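Local coordinates for protein glutathione S-transferase omega-like 2 (Saccharomyces cerevisiae, PDB 5LKB) that acts as a one-cysteine glutathione transferase of the Xi class, acting on beta-hydroxyethyl disulfide, reducing dehydroascorbate and dimethylarsinic acid, and reacting with glutathionyl-(hydro)quinones, at residues 36-41 against 184-189; 57-62 against 180-185. All coordinates share one frame; numbering follows the deposited sequence.

Both contacts tie early parts of the thioredoxin-like domain to the end of helix 174-182 and the loop after it. Contact 1 is a small, buried meeting of two aromatic rings between strand 38-42 and the loop after that helix. Contact 2 is also buried but larger, joining the ends of helices 47-58 and 174-182. It mixes leucine packing with lysine methylenes lying against carbonyl oxygens, and a water bridges its polar edge. Contact 1 has no polar link across it. The two share Ser184 and Ala185, and they touch where Phe186 CB meets Leu61 CD2 at 3.6 Å.

Contact 1: residues 36-41 against 184-189; sequences GRYWLY and SAFDEF
Tyr38 and Phe186 join the first strand of a thioredoxin-like sheet to the loop that follows helix 174-182. They are the two residues that touch across this contact. Strand 38-42 is an inner strand, between 66-69 and 160-163. The ring of Phe186 reaches toward it from the loop before the 3-10 turn 187-189. The far end of that ring does the touching: CZ of Phe186 lies 3.7 Å from CD2 of Tyr38, and CE1 of Phe186 is 3.8 Å from the same carbon. CD2 meets the Phe186 ring at its edge, in the ring plane. The ring planes stand at 86° to each other, with centroids 5.8 Å apart. Despite the near-right angle, the approach to the Tyr38 ring is oblique.

On Phe186, CG lies anti to the carbonyl carbon (chi1 -72°), which carries the ring out from the loop so that CZ and CE1 lead. Tyr38 has the same kind of first torsion (chi1 -57°), and this turns its CD2 side to them. The Phe186 side chain also packs on Leu61 and Val64. The Arg37 guanidinium carries Tyr38 OH over its centre. The hydroxyl is hydrogen-bonded to Lys32 O, which holds the polar end of the ring. An alanine in place of Tyr38 would probably leave the end of the Phe186 ring without its aromatic neighbour and Lys32 O without the hydroxyl. Arg37 is itself held by a salt bridge from NE to Asp163. Arg37 CG sits 3.8 Å above the plane of the Tyr38 ring, over its centre.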
# COMPACT_ATOMS: atom_id res chain seq x y z
N GLY A 36 5.07 34.30 26.85
CA GLY A 36 5.76 33.53 27.85
C GLY A 36 4.92 32.72 28.81
O GLY A 36 5.46 32.23 29.81
N ARG A 37 3.63 32.58 28.58
CA ARG A 37 2.75 31.95 29.55
C ARG A 37 2.24 30.58 29.07
O ARG A 37 2.03 29.67 29.89
CB ARG A 37 1.53 32.85 29.87
CG ARG A 37 0.53 32.19 30.81
CD ARG A 37 -0.53 33.17 31.30
NE ARG A 37 -1.47 32.39 32.07
CZ ARG A 37 -2.55 32.88 32.69
NH1 ARG A 37 -2.85 34.17 32.57
NH2 ARG A 37 -3.36 32.06 33.37
N TYR A 38 1.93 30.46 27.78
CA TYR A 38 1.35 29.23 27.23
C TYR A 38 2.36 28.45 26.41
O TYR A 38 3.29 29.01 25.83
CB TYR A 38 0.09 29.58 26.42
CG TYR A 38 -0.95 30.33 27.26
CD1 TYR A 38 -1.82 29.68 28.10
CD2 TYR A 38 -1.04 31.69 27.16
CE1 TYR A 38 -2.74 30.36 28.89
CE2 TYR A 38 -1.93 32.39 27.95
CZ TYR A 38 -2.81 31.72 28.78
OH TYR A 38 -3.76 32.37 29.60
N TRP A 39 2.10 27.15 26.31
CA TRP A 39 3.00 26.22 25.65
C TRP A 39 2.15 25.25 24.84
O TRP A 39 1.01 24.96 25.17
CB TRP A 39 3.80 25.39 26.67
CG TRP A 39 5.19 25.08 26.17
CD1 TRP A 39 5.65 23.90 25.69
CD2 TRP A 39 6.28 25.99 26.13
NE1 TRP A 39 6.98 24.03 25.33
CE2 TRP A 39 7.38 25.31 25.62
CE3 TRP A 39 6.42 27.31 26.51
CZ2 TRP A 39 8.62 25.92 25.49
CZ3 TRP A 39 7.61 27.91 26.36
CH2 TRP A 39 8.72 27.22 25.84
N LEU A 40 2.71 24.80 23.73
CA LEU A 40 2.04 23.91 22.81
C LEU A 40 2.88 22.65 22.74
O LEU A 40 4.00 22.67 22.20
CB LEU A 40 1.88 24.60 21.44
CG LEU A 40 1.13 23.75 20.41
CD1 LEU A 40 -0.35 23.56 20.92
CD2 LEU A 40 1.15 24.43 19.08
N TYR A 41 2.34 21.52 23.25
CA TYR A 41 3.01 20.22 23.21
C TYR A 41 2.37 19.40 22.09
O TYR A 41 1.15 19.26 22.04
CB TYR A 41 2.82 19.45 24.52
CG TYR A 41 3.51 20.09 25.74
CD1 TYR A 41 4.86 19.83 25.99
CD2 TYR A 41 2.83 20.95 26.60
CE1 TYR A 41 5.50 20.41 27.08
CE2 TYR A 41 3.47 21.50 27.68
CZ TYR A 41 4.78 21.20 27.94
OH TYR A 41 5.40 21.78 29.04
N SER A 184 -8.43 37.09 18.27
CA SER A 184 -7.69 38.29 18.60
C SER A 184 -6.85 38.15 19.86
O SER A 184 -6.10 39.09 20.19
CB SER A 184 -8.63 39.52 18.77
OG SER A 184 -9.48 39.30 19.86
N ALA A 185 -6.95 37.04 20.58
CA ALA A 185 -6.34 36.90 21.91
C ALA A 185 -4.89 37.36 21.99
O ALA A 185 -4.51 38.04 22.95
CB ALA A 185 -6.46 35.47 22.42
N PHE A 186 -4.06 37.03 21.01
CA PHE A 186 -2.63 37.27 21.17
C PHE A 186 -2.16 38.45 20.32
O PHE A 186 -0.95 38.65 20.10
CB PHE A 186 -1.84 35.96 20.88
CG PHE A 186 -1.99 34.92 21.98
CD1 PHE A 186 -1.17 34.90 23.08
CD2 PHE A 186 -2.88 33.85 21.83
CE1 PHE A 186 -1.31 33.90 24.10
CE2 PHE A 186 -3.02 32.91 22.79
CZ PHE A 186 -2.22 32.89 23.92
N ASP A 187 -3.10 39.28 19.85
CA ASP A 187 -2.80 40.30 18.85
C ASP A 187 -1.81 41.34 19.37
O ASP A 187 -1.05 41.90 18.58
CB ASP A 187 -4.06 41.05 18.41
CG ASP A 187 -4.93 40.27 17.44
OD1 ASP A 187 -4.55 39.14 17.06
OD2 ASP A 187 -6.00 40.81 17.05
N GLU A 188 -1.82 41.60 20.67
CA GLU A 188 -0.89 42.57 21.25
C GLU A 188 0.55 42.13 21.16
O GLU A 188 1.46 42.96 21.36
CB GLU A 188 -1.18 42.75 22.74
CG GLU A 188 -2.54 43.25 23.17
CD GLU A 188 -2.77 42.95 24.67
OE1 GLU A 188 -2.95 41.74 25.05
OE2 GLU A 188 -2.74 43.91 25.48
N PHE A 189 0.81 40.86 20.84
CA PHE A 189 2.16 40.30 20.91
C PHE A 189 2.74 39.88 19.55
O PHE A 189 3.86 39.32 19.51
CB PHE A 189 2.18 39.16 21.90
CG PHE A 189 1.50 39.48 23.23
CD1 PHE A 189 2.10 40.32 24.15
CD2 PHE A 189 0.26 38.94 23.56
CE1 PHE A 189 1.48 40.61 25.37
CE2 PHE A 189 -0.35 39.21 24.79
CZ PHE A 189 0.25 40.09 25.69

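Contact 2: residues 57-62 against 180-185; sequences ALKGLT and ILNSSA
Lys59, Leu181 and Leu61 bury the most surface where the ends of helices 47-58 and 174-182 meet. The Lys59 side chain bends at chi2, chi3 and chi4, and its methylenes lie along the last turn of helix 174-182. Lys59 CE is 3.4 Å from Asn182 O and 3.5 Å from Asn182 OD1, while CG approaches Leu181 O. These are packing contacts of the aliphatic chain. The charge is used at Lys59 NZ, which donates to water 1 at 2.7 Å. The water lies 2.9 Å from Ser183 O and can donate to it, which makes a bridge from Lys59 NZ to Ser183 O. NZ is also hydrogen-bonded to Thr197 O and His194 O, so several oxygens surround the buried ammonium group.

Leu61 comes in beside it. Its CD1 lies 3.8 Å from CD2 of Leu181 and 3.6 Å from Leu181 O, so one methyl meets both the side chain and the backbone of that residue. Leu181 also packs on Ile65, and Leu61 on Phe186 and Val190. Asn182 starts away from the contact, but with CG anti to the backbone N (chi1 -176°) its OD1 swings back to the lysine. That amide is fixed by Leu199 N and Asp198 OD1.

After helix 174-182, Ser183 OG accepts from Ala185 N in an ST turn; it also donates to Ile180 O at 2.6 Å. Helix 47-58 ends in a Schellman motif with Gly60, at positive phi, as C-prime residue. Two helix ends thus pack together within the thioredoxin-like domain of the glutathione transferase fold.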
# COMPACT_ATOMS: atom_id res chain seq x y z
N ALA A 57 2.40 29.05 13.17
CA ALA A 57 3.31 29.75 12.27
C ALA A 57 2.60 30.85 11.49
O ALA A 57 3.12 31.98 11.40
CB ALA A 57 3.94 28.76 11.30
N LEU A 58 1.45 30.56 10.90
CA LEU A 58 0.76 31.49 10.01
C LEU A 58 0.34 32.73 10.78
O LEU A 58 0.31 33.85 10.24
CB LEU A 58 -0.48 30.83 9.39
CG LEU A 58 -0.21 29.80 8.26
CD1 LEU A 58 -1.52 29.12 7.85
CD2 LEU A 58 0.38 30.40 7.04
N LYS A 59 -0.00 32.55 12.05
CA LYS A 59 -0.44 33.69 12.85
C LYS A 59 0.71 34.38 13.56
O LYS A 59 0.45 35.31 14.36
CB LYS A 59 -1.54 33.25 13.82
CG LYS A 59 -2.93 32.99 13.14
CD LYS A 59 -3.52 34.22 12.51
CE LYS A 59 -4.21 35.04 13.57
NZ LYS A 59 -4.15 36.55 13.27
N GLY A 60 1.96 33.96 13.31
CA GLY A 60 3.11 34.67 13.86
C GLY A 60 3.32 34.55 15.34
O GLY A 60 3.75 35.52 15.99
N LEU A 61 3.00 33.41 15.92
CA LEU A 61 2.98 33.17 17.35
C LEU A 61 4.11 32.28 17.83
O LEU A 61 4.08 31.82 18.98
CB LEU A 61 1.61 32.60 17.78
CG LEU A 61 0.41 33.46 17.46
CD1 LEU A 61 -0.90 32.70 17.58
CD2 LEU A 61 0.44 34.67 18.44
N THR A 62 5.14 32.06 17.04
CA THR A 62 6.18 31.12 17.45
C THR A 62 7.01 31.63 18.63
O THR A 62 7.47 30.82 19.44
CB THR A 62 7.13 30.71 16.31
OG1 THR A 62 7.79 31.86 15.76
CG2 THR A 62 6.38 30.07 15.18
N ILE A 180 -8.45 29.44 18.89
CA ILE A 180 -7.77 30.33 19.85
C ILE A 180 -6.62 31.07 19.19
O ILE A 180 -6.48 32.30 19.31
CB ILE A 180 -7.33 29.54 21.09
CG1 ILE A 180 -8.52 28.94 21.83
CG2 ILE A 180 -6.50 30.41 22.07
CD1 ILE A 180 -8.12 27.96 22.98
N LEU A 181 -5.76 30.33 18.47
CA LEU A 181 -4.60 30.96 17.84
C LEU A 181 -5.03 31.97 16.84
O LEU A 181 -4.35 32.97 16.67
CB LEU A 181 -3.77 29.86 17.15
CG LEU A 181 -3.15 28.84 18.11
CD1 LEU A 181 -2.49 27.73 17.34
CD2 LEU A 181 -2.13 29.40 19.12
N ASN A 182 -6.11 31.73 16.10
CA ASN A 182 -6.53 32.65 15.07
C ASN A 182 -7.26 33.89 15.64
O ASN A 182 -7.35 34.88 14.93
CB ASN A 182 -7.42 31.97 14.03
CG ASN A 182 -7.79 32.89 12.90
OD1 ASN A 182 -6.92 33.29 12.09
ND2 ASN A 182 -9.08 33.22 12.80
N SER A 183 -7.76 33.79 16.86
CA SER A 183 -8.59 34.84 17.48
C SER A 183 -7.77 36.07 17.74
O SER A 183 -6.58 36.12 17.50
CB SER A 183 -9.15 34.39 18.81
OG SER A 183 -8.13 34.30 19.80
N SER A 184 -8.43 37.09 18.27
CA SER A 184 -7.69 38.29 18.60
C SER A 184 -6.85 38.15 19.86
O SER A 184 -6.10 39.09 20.19
CB SER A 184 -8.63 39.52 18.77
OG SER A 184 -9.48 39.30 19.86
N ALA A 185 -6.95 37.04 20.58
CA ALA A 185 -6.34 36.90 21.91
C ALA A 185 -4.89 37.36 21.99
O ALA A 185 -4.51 38.04 22.95
CB ALA A 185 -6.46 35.47 22.42
O HOH W 1 -5.80 37.59 15.14